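Local coordinates for dehydroquinate synthase (Thermus thermophilus, PDB 1UJN), which probably converts 3-deoxy-D-arabino-heptulosonate 7-phosphate to 3-dehydroquinate in the second step of chorismate biosynthesis, using NAD(+) and a divalent metal ion, at residues A31-R37 / V52-L58; G60-K65 / T95-L99; Y70-L74 / F102-Y107; A78-R84 / Y107-V111. One frame throughout, in Å; residues are numbered along the deposited sequence.

Contact 1. Residues A31-R37 / V52-L58; sequences AALLFDR and VRHLLGL
This is a beta-alpha-beta unit of the N-terminal, Rossmann-like domain. Strands 31-36 and 55-58 run parallel, 4.7 Å apart at closest approach and at 22°, and helix 40-50 links them. Strand 55-58 is the outermost strand of the sheet within this chain; strand 31-36 is hydrogen-bonded along its other edge to strand 87-92.

Val52, just before the strand, points toward residues 31-37; its CG1 lies 4.0 Å from Leu33 CB. A water joins Arg53 N (2.7 Å) to Ala31 O (2.9 Å). His54 O accepts from Leu33 N at 2.7 Å. Leu55 sits opposite Leu33, with its CB 4.0 Å from Phe35 CE2. Leu56 pairs with Leu34: Leu56 N donates to Leu33 O at 2.9 Å, and Leu56 O accepts from Phe35 N at 3.0 Å. Gly57 faces Phe35. The ring, at chi1 p, folds over the glycine, and a CB there would clash with Phe35 CZ. Gly57 CA stands 3.5 Å from the Phe35 ring centroid, a CH-pi contact over the ring face. Leu58 N donates to Phe35 O at 2.8 Å, and Leu58 O accepts from Arg37 N at 2.8 Å. Leu34, Leu56 and Leu58 share the sheet face under helix 67-80. Leu58, in the mt rotamer, brings its CD1 to 3.3 Å from Leu34 CD1.

Contact 2. Residues G60-K65 / T95-L99; sequences GGEAAK and TLTDL
Residues 60-65 form a loop with a short 3-10 turn at 62-64, where Ala64 N bonds to Gly61 O (3.1 Å) and Lys65 N to Glu62 O (3.0 Å). Residues 95-99 are one turn near the start of helix 94-106. The CA atoms come closest at Lys65 and Leu99 (5.5 Å) and at Gly61 and Thr95 (6.0 Å). Gly61 has phi/psi of 96/172, where a CB would crowd the preceding carbonyl oxygen.

Thr95, at chi1 p, turns its hydroxyl to the loop, and Gly61 N donates to Thr95 OG1 at 3.3 Å. Leu96 CD2 packs 4.0 Å from Gly60 CA. Ala64 points toward the helix; its O lies 3.2 Å from Leu99 CD2 and its CB 4.3 Å from the same atom. Lys65, with chi angles m, t, p, t, crosses beside Thr95, CD to CG2 4.0 Å. Its NZ forms a salt bridge with Asp98 OD1 at 2.7 Å and also bonds to Asn141.

Glu62 bonds to Asn135 and lies near Lys140, while Asp98 lies near Lys131. Both lysines probably bind NAD(+). The arrangement is thus a loop after a parallel strand, packed on a helix N-terminal turn beside the probable dinucleotide site.

Contact 3. Residues Y70-L74 / F102-Y107; sequences YGKVL and FVAATY
Val103 is the apolar centre of this helix pair. Its CG1 lies 3.8 Å from both Val73 CG1 and Leu74 CD2, and its CG2 is 3.8 Å from Tyr70 CD1. Val73 and Val103 are both in the t rotamer. Helices 67-80 and 94-106 cross here at -56°, with their local axes 10.3 Å apart. Leu74, in the mt rotamer, reaches past Val103 to the end of helix 94-106, where its CD2 is 3.9 Å from Tyr107 CB. The backbones come closest there, with Leu74 CA and Tyr107 CA 6.5 Å apart.

Farther out, the rings of Tyr70 and Phe102, both at chi1 t, lie nearly parallel, with planes at 20° and centroids 4.6 Å apart. They are slid so far that they barely overlap, although Tyr70 CE1 comes to 3.3 Å from Phe102 CD2. Val143 of the second subunit packs on Tyr70 and Leu74, and Tyr70 of that subunit packs on Phe102. The helix pair is therefore part of the dimer interface.

At the polar edge, Tyr70 OH donates to Thr106 OG1 at 2.7 Å. Thr106, at chi1 p, in turn donates from OG1 to Phe102 O at 2.9 Å, one helical turn back. The result is a short chain of hydrogen bonds ending on a backbone carbonyl, so the buried tyrosine and threonine both have polar partners within an otherwise apolar contact.

Contact 4. Residues A78-R84 / Y107-V111; sequences AEKGLPR and YLRGV
Tyr107 lays its ring beside the C-terminal end of helix 67-80, its CE1 4.4 Å from Ala78 CB and its CE2 4.2 Å from Leu82 CB. At chi1 t the ring reaches across the gap, and Tyr107 OH donates to Leu82 O at 2.7 Å. The hydroxyl also lies 3.6 Å from Ala78 CA.

The helix ends in a Schellman motif. Gly81 has phi/psi of 74/27, and Gly81 N bonds to Ala78 O at 2.8 Å. Leu82 and Pro83 then run on in extended form, and Arg84 follows. Opposite them, Tyr107 to Gly110 make a type I' beta turn, closed by Gly110 N to Tyr107 O at 2.8 Å. Leu108 (54/29) and Arg109 (71/18) hold its two central positions, both with positive phi.

Leu108, in the mt rotamer, points toward residues 78-84. Its CD1 is 3.5 Å from both Leu82 O and Arg84 N. Val111 CG1 lies 3.7 Å from Arg84 O, while Arg84 CA and Val111 CA are 5.9 Å apart. A water donates to both Arg84 O (2.9 Å) and Gly110 O (2.8 Å).

The second subunit packs here too: its Thr132 accepts a bond from Arg109, and its Leu142 touches Tyr107. The contact joins two helix-to-strand connections: one from helix 67-80 to strand 87-92, the other from helix 94-106 to strand 112-117. These strands are parallel neighbours in the mixed sheet.

In the fold
From the N terminus, contact 1 comes first and closes the short loop through helix 40-50 within the strand pair. It closes before the others open. Contacts 2, 3 and 4 cross one another, because their first segments run from 60 to 84 and their second segments from 95 to 111 in the same order. Each closes a loop that runs through strand 87-92. Together they pack the loop 60-65 and helix 67-80 against helix 94-106 and the turn after it. Contacts 3 and 4 share Tyr107, and both touch the second subunit. Contact 1 meets all three others: Leu96, Val73 and Leu82 pack on its strand 31-36. Contact 2 lies nearest the probable NAD(+) site, and contact 4 is away from it.

Contact 1. Residues A31-R37 / V52-L58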
loop_
_atom_site.group_PDB
_atom_site.type_symbol
_atom_site.label_atom_id
_atom_site.label_comp_id
_atom_site.label_asym_id
_atom_site.label_seq_id
_atom_site.Cartn_x
_atom_site.Cartn_y
_atom_site.Cartn_z
ATOM N N ALA A 31 8.687 16.623 -8.839
ATOM C CA ALA A 31 9.413 15.360 -8.761
ATOM C C ALA A 31 10.542 15.366 -7.740
ATOM O O ALA A 31 10.995 16.421 -7.290
ATOM C CB ALA A 31 9.969 15.010 -10.145
ATOM N N ALA A 32 10.988 14.167 -7.381
ATOM C CA ALA A 32 12.080 13.985 -6.439
ATOM C C ALA A 32 12.819 12.745 -6.921
ATOM O O ALA A 32 12.225 11.888 -7.580
ATOM C CB ALA A 32 11.539 13.773 -5.028
ATOM N N LEU A 33 14.106 12.648 -6.613
ATOM C CA LEU A 33 14.885 11.506 -7.063
ATOM C C LEU A 33 15.655 10.884 -5.906
ATOM O O LEU A 33 16.368 11.569 -5.178
ATOM C CB LEU A 33 15.845 11.934 -8.191
ATOM C CG LEU A 33 16.653 10.857 -8.934
ATOM C CD1 LEU A 33 17.073 11.392 -10.303
ATOM C CD2 LEU A 33 17.876 10.454 -8.110
ATOM N N LEU A 34 15.470 9.577 -5.741
ATOM C CA LEU A 34 16.120 8.786 -4.704
ATOM C C LEU A 34 17.175 7.936 -5.418
ATOM O O LEU A 34 16.877 7.309 -6.442
ATOM C CB LEU A 34 15.077 7.880 -4.040
ATOM C CG LEU A 34 15.492 7.045 -2.833
ATOM C CD1 LEU A 34 15.779 7.980 -1.664
ATOM C CD2 LEU A 34 14.378 6.055 -2.472
ATOM N N PHE A 35 18.396 7.889 -4.886
ATOM C CA PHE A 35 19.452 7.121 -5.542
ATOM C C PHE A 35 20.442 6.423 -4.612
ATOM O O PHE A 35 20.633 6.825 -3.470
ATOM C CB PHE A 35 20.239 8.040 -6.487
ATOM C CG PHE A 35 21.028 9.119 -5.778
ATOM C CD1 PHE A 35 22.355 8.907 -5.410
ATOM C CD2 PHE A 35 20.439 10.343 -5.477
ATOM C CE1 PHE A 35 23.086 9.899 -4.753
ATOM C CE2 PHE A 35 21.159 11.345 -4.818
ATOM C CZ PHE A 35 22.487 11.122 -4.456
ATOM N N ASP A 36 21.062 5.368 -5.136
ATOM C CA ASP A 36 22.077 4.600 -4.421
ATOM C C ASP A 36 23.345 5.446 -4.566
ATOM O O ASP A 36 23.733 5.767 -5.681
ATOM C CB ASP A 36 22.270 3.244 -5.112
ATOM C CG ASP A 36 23.344 2.391 -4.457
ATOM O OD1 ASP A 36 24.335 2.952 -3.946
ATOM O OD2 ASP A 36 23.205 1.149 -4.470
ATOM N N ARG A 37 23.972 5.818 -3.453
ATOM C CA ARG A 37 25.189 6.639 -3.495
ATOM C C ARG A 37 26.204 6.118 -4.506
ATOM O O ARG A 37 26.971 6.892 -5.078
ATOM C CB ARG A 37 25.852 6.695 -2.115
ATOM C CG ARG A 37 24.980 7.258 -1.005
ATOM C CD ARG A 37 25.696 7.158 0.337
ATOM N NE ARG A 37 24.851 7.547 1.465
ATOM C CZ ARG A 37 24.377 8.773 1.665
ATOM N NH1 ARG A 37 24.661 9.748 0.811
ATOM N NH2 ARG A 37 23.618 9.024 2.723
ATOM N N VAL A 52 14.928 17.604 -12.390
ATOM C CA VAL A 52 14.606 17.278 -11.007
ATOM C C VAL A 52 15.551 18.025 -10.072
ATOM O O VAL A 52 16.768 17.972 -10.237
ATOM C CB VAL A 52 14.715 15.762 -10.760
ATOM C CG1 VAL A 52 14.333 15.440 -9.323
ATOM C CG2 VAL A 52 13.799 15.022 -11.732
ATOM N N ARG A 53 14.983 18.711 -9.088
ATOM C CA ARG A 53 15.784 19.531 -8.162
ATOM C C ARG A 53 15.950 18.902 -6.761
ATOM O O ARG A 53 16.830 19.261 -5.991
ATOM C CB ARG A 53 15.119 20.903 -8.043
ATOM C CG ARG A 53 14.932 21.580 -9.401
ATOM C CD ARG A 53 16.268 21.819 -10.116
ATOM N NE ARG A 53 17.270 22.330 -9.177
ATOM C CZ ARG A 53 18.497 22.592 -9.667
ATOM N NH1 ARG A 53 18.758 22.390 -10.947
ATOM N NH2 ARG A 53 19.446 23.062 -8.853
ATOM N N HIS A 54 15.093 17.953 -6.402
ATOM C CA HIS A 54 15.168 17.317 -5.090
ATOM C C HIS A 54 15.767 15.921 -5.202
ATOM O O HIS A 54 15.162 15.030 -5.800
ATOM C CB HIS A 54 13.771 17.224 -4.477
ATOM C CG HIS A 54 13.037 18.527 -4.451
ATOM N ND1 HIS A 54 13.528 19.645 -3.809
ATOM C CD2 HIS A 54 11.855 18.896 -4.998
ATOM C CE1 HIS A 54 12.680 20.646 -3.965
ATOM N NE2 HIS A 54 11.657 20.219 -4.682
ATOM N N LEU A 55 16.952 15.737 -4.624
ATOM C CA LEU A 55 17.634 14.444 -4.670
ATOM C C LEU A 55 18.075 13.980 -3.293
ATOM O O LEU A 55 18.527 14.782 -2.480
ATOM C CB LEU A 55 18.873 14.517 -5.567
ATOM C CG LEU A 55 18.721 14.723 -7.075
ATOM C CD1 LEU A 55 18.359 16.168 -7.374
ATOM C CD2 LEU A 55 20.036 14.357 -7.751
ATOM N N LEU A 56 17.952 12.679 -3.044
ATOM C CA LEU A 56 18.351 12.092 -1.771
ATOM C C LEU A 56 19.127 10.814 -2.049
ATOM O O LEU A 56 18.620 9.900 -2.718
ATOM C CB LEU A 56 17.126 11.766 -0.905
ATOM C CG LEU A 56 17.449 11.071 0.427
ATOM C CD1 LEU A 56 18.250 12.022 1.321
ATOM C CD2 LEU A 56 16.167 10.646 1.127
ATOM N N GLY A 57 20.359 10.763 -1.546
ATOM C CA GLY A 57 21.206 9.601 -1.740
ATOM C C GLY A 57 21.123 8.660 -0.556
ATOM O O GLY A 57 20.997 9.094 0.588
ATOM N N LEU A 58 21.188 7.365 -0.831
ATOM C CA LEU A 58 21.103 6.367 0.217
ATOM C C LEU A 58 22.088 5.245 -0.041
ATOM O O LEU A 58 22.466 4.986 -1.182
ATOM C CB LEU A 58 19.698 5.762 0.263
ATOM C CG LEU A 58 18.470 6.642 0.477
ATOM C CD1 LEU A 58 17.224 5.792 0.298
ATOM C CD2 LEU A 58 18.503 7.263 1.856
HETATM O O HOH W 1 12.273 18.579 -8.683
#

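Contact 2. Residues G60-K65 / T95-L99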
loop_
_atom_site.group_PDB
_atom_site.type_symbol
_atom_site.label_atom_id
_atom_site.label_comp_id
_atom_site.label_asym_id
_atom_site.label_seq_id
_atom_site.Cartn_x
_atom_site.Cartn_y
_atom_site.Cartn_z
ATOM N N GLY A 60 23.146 1.597 -0.703
ATOM C CA GLY A 60 22.404 0.469 -1.231
ATOM C C GLY A 60 22.531 -0.686 -0.260
ATOM O O GLY A 60 23.063 -0.519 0.834
ATOM N N GLY A 61 22.054 -1.861 -0.643
ATOM C CA GLY A 61 22.156 -2.993 0.261
ATOM C C GLY A 61 20.881 -3.184 1.051
ATOM O O GLY A 61 19.985 -2.344 1.009
ATOM N N GLU A 62 20.809 -4.288 1.786
ATOM C CA GLU A 62 19.628 -4.620 2.575
ATOM C C GLU A 62 19.270 -3.609 3.669
ATOM O O GLU A 62 18.110 -3.520 4.080
ATOM C CB GLU A 62 19.811 -6.004 3.191
ATOM C CG GLU A 62 19.872 -7.121 2.165
ATOM C CD GLU A 62 18.578 -7.259 1.393
ATOM O OE1 GLU A 62 17.512 -7.275 2.037
ATOM O OE2 GLU A 62 18.620 -7.361 0.149
ATOM N N ALA A 63 20.259 -2.860 4.144
ATOM C CA ALA A 63 20.023 -1.865 5.189
ATOM C C ALA A 63 19.054 -0.783 4.721
ATOM O O ALA A 63 18.387 -0.147 5.537
ATOM C CB ALA A 63 21.350 -1.232 5.626
ATOM N N ALA A 64 18.977 -0.575 3.411
ATOM C CA ALA A 64 18.079 0.434 2.847
ATOM C C ALA A 64 16.620 -0.008 2.932
ATOM O O ALA A 64 15.706 0.821 2.891
ATOM C CB ALA A 64 18.447 0.711 1.391
ATOM N N LYS A 65 16.404 -1.314 3.038
ATOM C CA LYS A 65 15.054 -1.856 3.117
ATOM C C LYS A 65 14.637 -2.046 4.571
ATOM O O LYS A 65 14.436 -3.170 5.035
ATOM C CB LYS A 65 14.978 -3.177 2.344
ATOM C CG LYS A 65 15.112 -2.989 0.838
ATOM C CD LYS A 65 15.234 -4.306 0.078
ATOM C CE LYS A 65 14.047 -5.232 0.314
ATOM N NZ LYS A 65 14.149 -6.446 -0.555
ATOM N N THR A 95 17.418 -3.222 -4.221
ATOM C CA THR A 95 17.060 -2.717 -2.905
ATOM C C THR A 95 16.488 -1.305 -2.990
ATOM O O THR A 95 15.580 -0.954 -2.240
ATOM C CB THR A 95 18.276 -2.725 -1.951
ATOM O OG1 THR A 95 19.334 -1.932 -2.507
ATOM C CG2 THR A 95 18.772 -4.149 -1.747
ATOM N N LEU A 96 17.022 -0.499 -3.904
ATOM C CA LEU A 96 16.549 0.871 -4.065
ATOM C C LEU A 96 15.166 0.909 -4.686
ATOM O O LEU A 96 14.334 1.714 -4.279
ATOM C CB LEU A 96 17.515 1.689 -4.927
ATOM C CG LEU A 96 18.392 2.720 -4.201
ATOM C CD1 LEU A 96 17.506 3.797 -3.586
ATOM C CD2 LEU A 96 19.236 2.038 -3.126
ATOM N N THR A 97 14.912 0.054 -5.671
ATOM C CA THR A 97 13.595 0.056 -6.286
ATOM C C THR A 97 12.584 -0.553 -5.325
ATOM O O THR A 97 11.423 -0.153 -5.314
ATOM C CB THR A 97 13.580 -0.687 -7.645
ATOM O OG1 THR A 97 14.272 -1.930 -7.532
ATOM C CG2 THR A 97 14.245 0.165 -8.714
ATOM N N ASP A 98 13.029 -1.507 -4.509
ATOM C CA ASP A 98 12.146 -2.130 -3.518
ATOM C C ASP A 98 11.690 -1.055 -2.528
ATOM O O ASP A 98 10.492 -0.874 -2.288
ATOM C CB ASP A 98 12.885 -3.248 -2.761
ATOM C CG ASP A 98 12.892 -4.570 -3.516
ATOM O OD1 ASP A 98 13.565 -5.518 -3.054
ATOM O OD2 ASP A 98 12.222 -4.674 -4.564
ATOM N N LEU A 99 12.656 -0.341 -1.955
ATOM C CA LEU A 99 12.362 0.720 -0.996
ATOM C C LEU A 99 11.626 1.885 -1.655
ATOM O O LEU A 99 10.549 2.284 -1.205
ATOM C CB LEU A 99 13.659 1.233 -0.369
ATOM C CG LEU A 99 13.522 2.494 0.490
ATOM C CD1 LEU A 99 12.798 2.153 1.786
ATOM C CD2 LEU A 99 14.890 3.066 0.772
#

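Contact 3. Residues Y70-L74 / F102-Y107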
loop_
_atom_site.group_PDB
_atom_site.type_symbol
_atom_site.label_atom_id
_atom_site.label_comp_id
_atom_site.label_asym_id
_atom_site.label_seq_id
_atom_site.Cartn_x
_atom_site.Cartn_y
_atom_site.Cartn_z
ATOM N N TYR A 70 12.653 3.955 5.443
ATOM C CA TYR A 70 11.336 4.183 4.857
ATOM C C TYR A 70 10.747 5.469 5.444
ATOM O O TYR A 70 10.285 6.355 4.717
ATOM C CB TYR A 70 10.446 2.971 5.172
ATOM C CG TYR A 70 8.968 3.109 4.845
ATOM C CD1 TYR A 70 8.522 3.226 3.526
ATOM C CD2 TYR A 70 8.014 3.081 5.859
ATOM C CE1 TYR A 70 7.153 3.310 3.233
ATOM C CE2 TYR A 70 6.637 3.162 5.575
ATOM C CZ TYR A 70 6.219 3.275 4.265
ATOM O OH TYR A 70 4.869 3.352 3.991
ATOM N N GLY A 71 10.777 5.568 6.769
ATOM C CA GLY A 71 10.254 6.745 7.429
ATOM C C GLY A 71 11.032 7.991 7.062
ATOM O O GLY A 71 10.453 9.059 6.889
ATOM N N LYS A 72 12.349 7.850 6.939
ATOM C CA LYS A 72 13.211 8.977 6.589
ATOM C C LYS A 72 12.873 9.522 5.207
ATOM O O LYS A 72 12.748 10.730 5.025
ATOM C CB LYS A 72 14.684 8.558 6.621
ATOM C CG LYS A 72 15.651 9.733 6.532
ATOM C CD LYS A 72 17.093 9.287 6.750
ATOM C CE LYS A 72 17.675 8.655 5.500
ATOM N NZ LYS A 72 18.177 9.697 4.559
ATOM N N VAL A 73 12.723 8.629 4.233
ATOM C CA VAL A 73 12.402 9.058 2.877
ATOM C C VAL A 73 11.032 9.727 2.830
ATOM O O VAL A 73 10.864 10.765 2.195
ATOM C CB VAL A 73 12.441 7.869 1.885
ATOM C CG1 VAL A 73 12.128 8.360 0.470
ATOM C CG2 VAL A 73 13.822 7.211 1.920
ATOM N N LEU A 74 10.047 9.143 3.505
ATOM C CA LEU A 74 8.712 9.734 3.519
ATOM C C LEU A 74 8.721 11.153 4.107
ATOM O O LEU A 74 8.108 12.067 3.557
ATOM C CB LEU A 74 7.750 8.836 4.303
ATOM C CG LEU A 74 7.402 7.504 3.626
ATOM C CD1 LEU A 74 6.775 6.565 4.647
ATOM C CD2 LEU A 74 6.443 7.742 2.454
ATOM N N PHE A 102 8.062 1.212 -2.735
ATOM C CA PHE A 102 7.150 1.126 -1.596
ATOM C C PHE A 102 6.835 2.522 -1.060
ATOM O O PHE A 102 5.701 2.803 -0.651
ATOM C CB PHE A 102 7.762 0.244 -0.503
ATOM C CG PHE A 102 6.855 0.026 0.677
ATOM C CD1 PHE A 102 5.531 -0.369 0.491
ATOM C CD2 PHE A 102 7.327 0.212 1.974
ATOM C CE1 PHE A 102 4.687 -0.577 1.581
ATOM C CE2 PHE A 102 6.493 0.007 3.078
ATOM C CZ PHE A 102 5.169 -0.388 2.882
ATOM N N VAL A 103 7.839 3.396 -1.064
ATOM C CA VAL A 103 7.639 4.773 -0.631
ATOM C C VAL A 103 6.627 5.409 -1.595
ATOM O O VAL A 103 5.686 6.061 -1.167
ATOM C CB VAL A 103 8.965 5.563 -0.667
ATOM C CG1 VAL A 103 8.698 7.066 -0.554
ATOM C CG2 VAL A 103 9.856 5.109 0.497
ATOM N N ALA A 104 6.817 5.199 -2.895
ATOM C CA ALA A 104 5.894 5.748 -3.896
ATOM C C ALA A 104 4.489 5.175 -3.733
ATOM O O ALA A 104 3.496 5.886 -3.904
ATOM C CB ALA A 104 6.402 5.450 -5.303
ATOM N N ALA A 105 4.406 3.886 -3.419
ATOM C CA ALA A 105 3.116 3.233 -3.251
ATOM C C ALA A 105 2.317 3.758 -2.071
ATOM O O ALA A 105 1.090 3.679 -2.080
ATOM C CB ALA A 105 3.305 1.723 -3.097
ATOM N N THR A 106 2.998 4.318 -1.077
ATOM C CA THR A 106 2.312 4.764 0.123
ATOM C C THR A 106 2.326 6.246 0.457
ATOM O O THR A 106 1.513 6.692 1.265
ATOM C CB THR A 106 2.832 3.973 1.334
ATOM O OG1 THR A 106 4.246 4.169 1.461
ATOM C CG2 THR A 106 2.543 2.471 1.143
ATOM N N TYR A 107 3.239 7.006 -0.140
ATOM C CA TYR A 107 3.292 8.444 0.119
ATOM C C TYR A 107 1.983 9.024 -0.422
ATOM O O TYR A 107 1.672 8.853 -1.602
ATOM C CB TYR A 107 4.489 9.082 -0.600
ATOM C CG TYR A 107 4.594 10.583 -0.382
ATOM C CD1 TYR A 107 4.808 11.106 0.891
ATOM C CD2 TYR A 107 4.439 11.477 -1.444
ATOM C CE1 TYR A 107 4.862 12.484 1.108
ATOM C CE2 TYR A 107 4.491 12.862 -1.238
ATOM C CZ TYR A 107 4.701 13.353 0.044
ATOM O OH TYR A 107 4.749 14.714 0.267
#

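Contact 4. Residues A78-R84 / Y107-V111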
loop_
_atom_site.group_PDB
_atom_site.type_symbol
_atom_site.label_atom_id
_atom_site.label_comp_id
_atom_site.label_asym_id
_atom_site.label_seq_id
_atom_site.Cartn_x
_atom_site.Cartn_y
_atom_site.Cartn_z
ATOM N N ALA A 78 7.697 14.748 2.404
ATOM C CA ALA A 78 6.730 15.600 3.086
ATOM C C ALA A 78 7.319 16.986 3.332
ATOM O O ALA A 78 6.677 17.999 3.076
ATOM C CB ALA A 78 6.322 14.967 4.412
ATOM N N GLU A 79 8.545 17.013 3.836
ATOM C CA GLU A 79 9.237 18.265 4.122
ATOM C C GLU A 79 9.272 19.205 2.920
ATOM O O GLU A 79 9.129 20.418 3.071
ATOM C CB GLU A 79 10.664 17.966 4.585
ATOM C CG GLU A 79 11.569 19.179 4.633
ATOM C CD GLU A 79 12.965 18.834 5.096
ATOM O OE1 GLU A 79 13.187 17.667 5.489
ATOM O OE2 GLU A 79 13.841 19.729 5.071
ATOM N N LYS A 80 9.469 18.646 1.728
ATOM C CA LYS A 80 9.531 19.452 0.514
ATOM C C LYS A 80 8.134 19.836 0.019
ATOM O O LYS A 80 7.968 20.645 -0.884
ATOM C CB LYS A 80 10.259 18.641 -0.559
ATOM C CG LYS A 80 11.753 18.968 -0.619
ATOM C CD LYS A 80 12.625 17.768 -0.243
ATOM C CE LYS A 80 13.488 18.037 0.994
ATOM N NZ LYS A 80 14.767 18.616 0.586
ATOM N N GLY A 81 7.111 19.243 0.624
ATOM C CA GLY A 81 5.749 19.546 0.237
ATOM C C GLY A 81 5.329 18.949 -1.094
ATOM O O GLY A 81 4.450 19.486 -1.760
ATOM N N LEU A 82 5.946 17.841 -1.487
ATOM C CA LEU A 82 5.589 17.210 -2.758
ATOM C C LEU A 82 4.139 16.743 -2.748
ATOM O O LEU A 82 3.716 16.023 -1.845
ATOM C CB LEU A 82 6.516 16.029 -3.060
ATOM C CG LEU A 82 7.902 16.417 -3.585
ATOM C CD1 LEU A 82 8.746 15.173 -3.776
ATOM C CD2 LEU A 82 7.757 17.164 -4.904
ATOM N N PRO A 83 3.355 17.161 -3.758
ATOM C CA PRO A 83 1.941 16.806 -3.893
ATOM C C PRO A 83 1.683 15.439 -4.520
ATOM O O PRO A 83 2.606 14.749 -4.951
ATOM C CB PRO A 83 1.385 17.952 -4.731
ATOM C CG PRO A 83 2.521 18.254 -5.646
ATOM C CD PRO A 83 3.732 18.191 -4.746
ATOM N N ARG A 84 0.408 15.069 -4.575
ATOM C CA ARG A 84 -0.037 13.767 -5.091
ATOM C C ARG A 84 0.283 13.563 -6.586
ATOM O O ARG A 84 0.323 12.451 -7.094
ATOM C CB ARG A 84 -1.544 13.650 -4.860
ATOM C CG ARG A 84 -1.998 12.198 -4.719
ATOM C CD ARG A 84 -3.489 12.091 -4.377
ATOM N NE ARG A 84 -4.085 10.926 -5.040
ATOM C CZ ARG A 84 -5.243 10.456 -4.539
ATOM N NH1 ARG A 84 -5.802 11.041 -3.495
ATOM N NH2 ARG A 84 -5.827 9.398 -5.109
ATOM N N TYR A 107 3.239 7.006 -0.140
ATOM C CA TYR A 107 3.292 8.444 0.119
ATOM C C TYR A 107 1.983 9.024 -0.422
ATOM O O TYR A 107 1.672 8.853 -1.602
ATOM C CB TYR A 107 4.489 9.082 -0.600
ATOM C CG TYR A 107 4.594 10.583 -0.382
ATOM C CD1 TYR A 107 4.808 11.106 0.891
ATOM C CD2 TYR A 107 4.439 11.477 -1.444
ATOM C CE1 TYR A 107 4.862 12.484 1.108
ATOM C CE2 TYR A 107 4.491 12.862 -1.238
ATOM C CZ TYR A 107 4.701 13.353 0.044
ATOM O OH TYR A 107 4.749 14.714 0.267
ATOM N N LEU A 108 1.222 9.695 0.445
ATOM C CA LEU A 108 -0.074 10.277 0.077
ATOM C C LEU A 108 -0.989 9.217 -0.543
ATOM O O LEU A 108 -1.860 9.517 -1.353
ATOM C CB LEU A 108 0.121 11.448 -0.892
ATOM C CG LEU A 108 0.986 12.597 -0.358
ATOM C CD1 LEU A 108 1.132 13.677 -1.418
ATOM C CD2 LEU A 108 0.359 13.162 0.910
ATOM N N ARG A 109 -0.777 7.974 -0.127
ATOM C CA ARG A 109 -1.523 6.811 -0.584
ATOM C C ARG A 109 -1.196 6.418 -2.022
ATOM O O ARG A 109 -1.957 5.694 -2.664
ATOM C CB ARG A 109 -3.044 7.005 -0.412
ATOM C CG ARG A 109 -3.461 7.348 1.019
ATOM C CD ARG A 109 -4.938 7.053 1.268
ATOM N NE ARG A 109 -5.355 7.456 2.608
ATOM C CZ ARG A 109 -5.820 8.662 2.919
ATOM N NH1 ARG A 109 -5.934 9.600 1.983
ATOM N NH2 ARG A 109 -6.179 8.929 4.172
ATOM N N GLY A 110 -0.062 6.897 -2.522
ATOM C CA GLY A 110 0.351 6.509 -3.855
ATOM C C GLY A 110 0.640 7.577 -4.883
ATOM O O GLY A 110 -0.234 8.362 -5.236
ATOM N N VAL A 111 1.880 7.590 -5.365
ATOM C CA VAL A 111 2.306 8.516 -6.405
ATOM C C VAL A 111 3.065 7.708 -7.454
ATOM O O VAL A 111 3.525 6.593 -7.194
ATOM C CB VAL A 111 3.231 9.631 -5.867
ATOM C CG1 VAL A 111 2.477 10.481 -4.836
ATOM C CG2 VAL A 111 4.499 9.021 -5.253
HETATM O O HOH W 2 -1.302 10.030 -7.148
#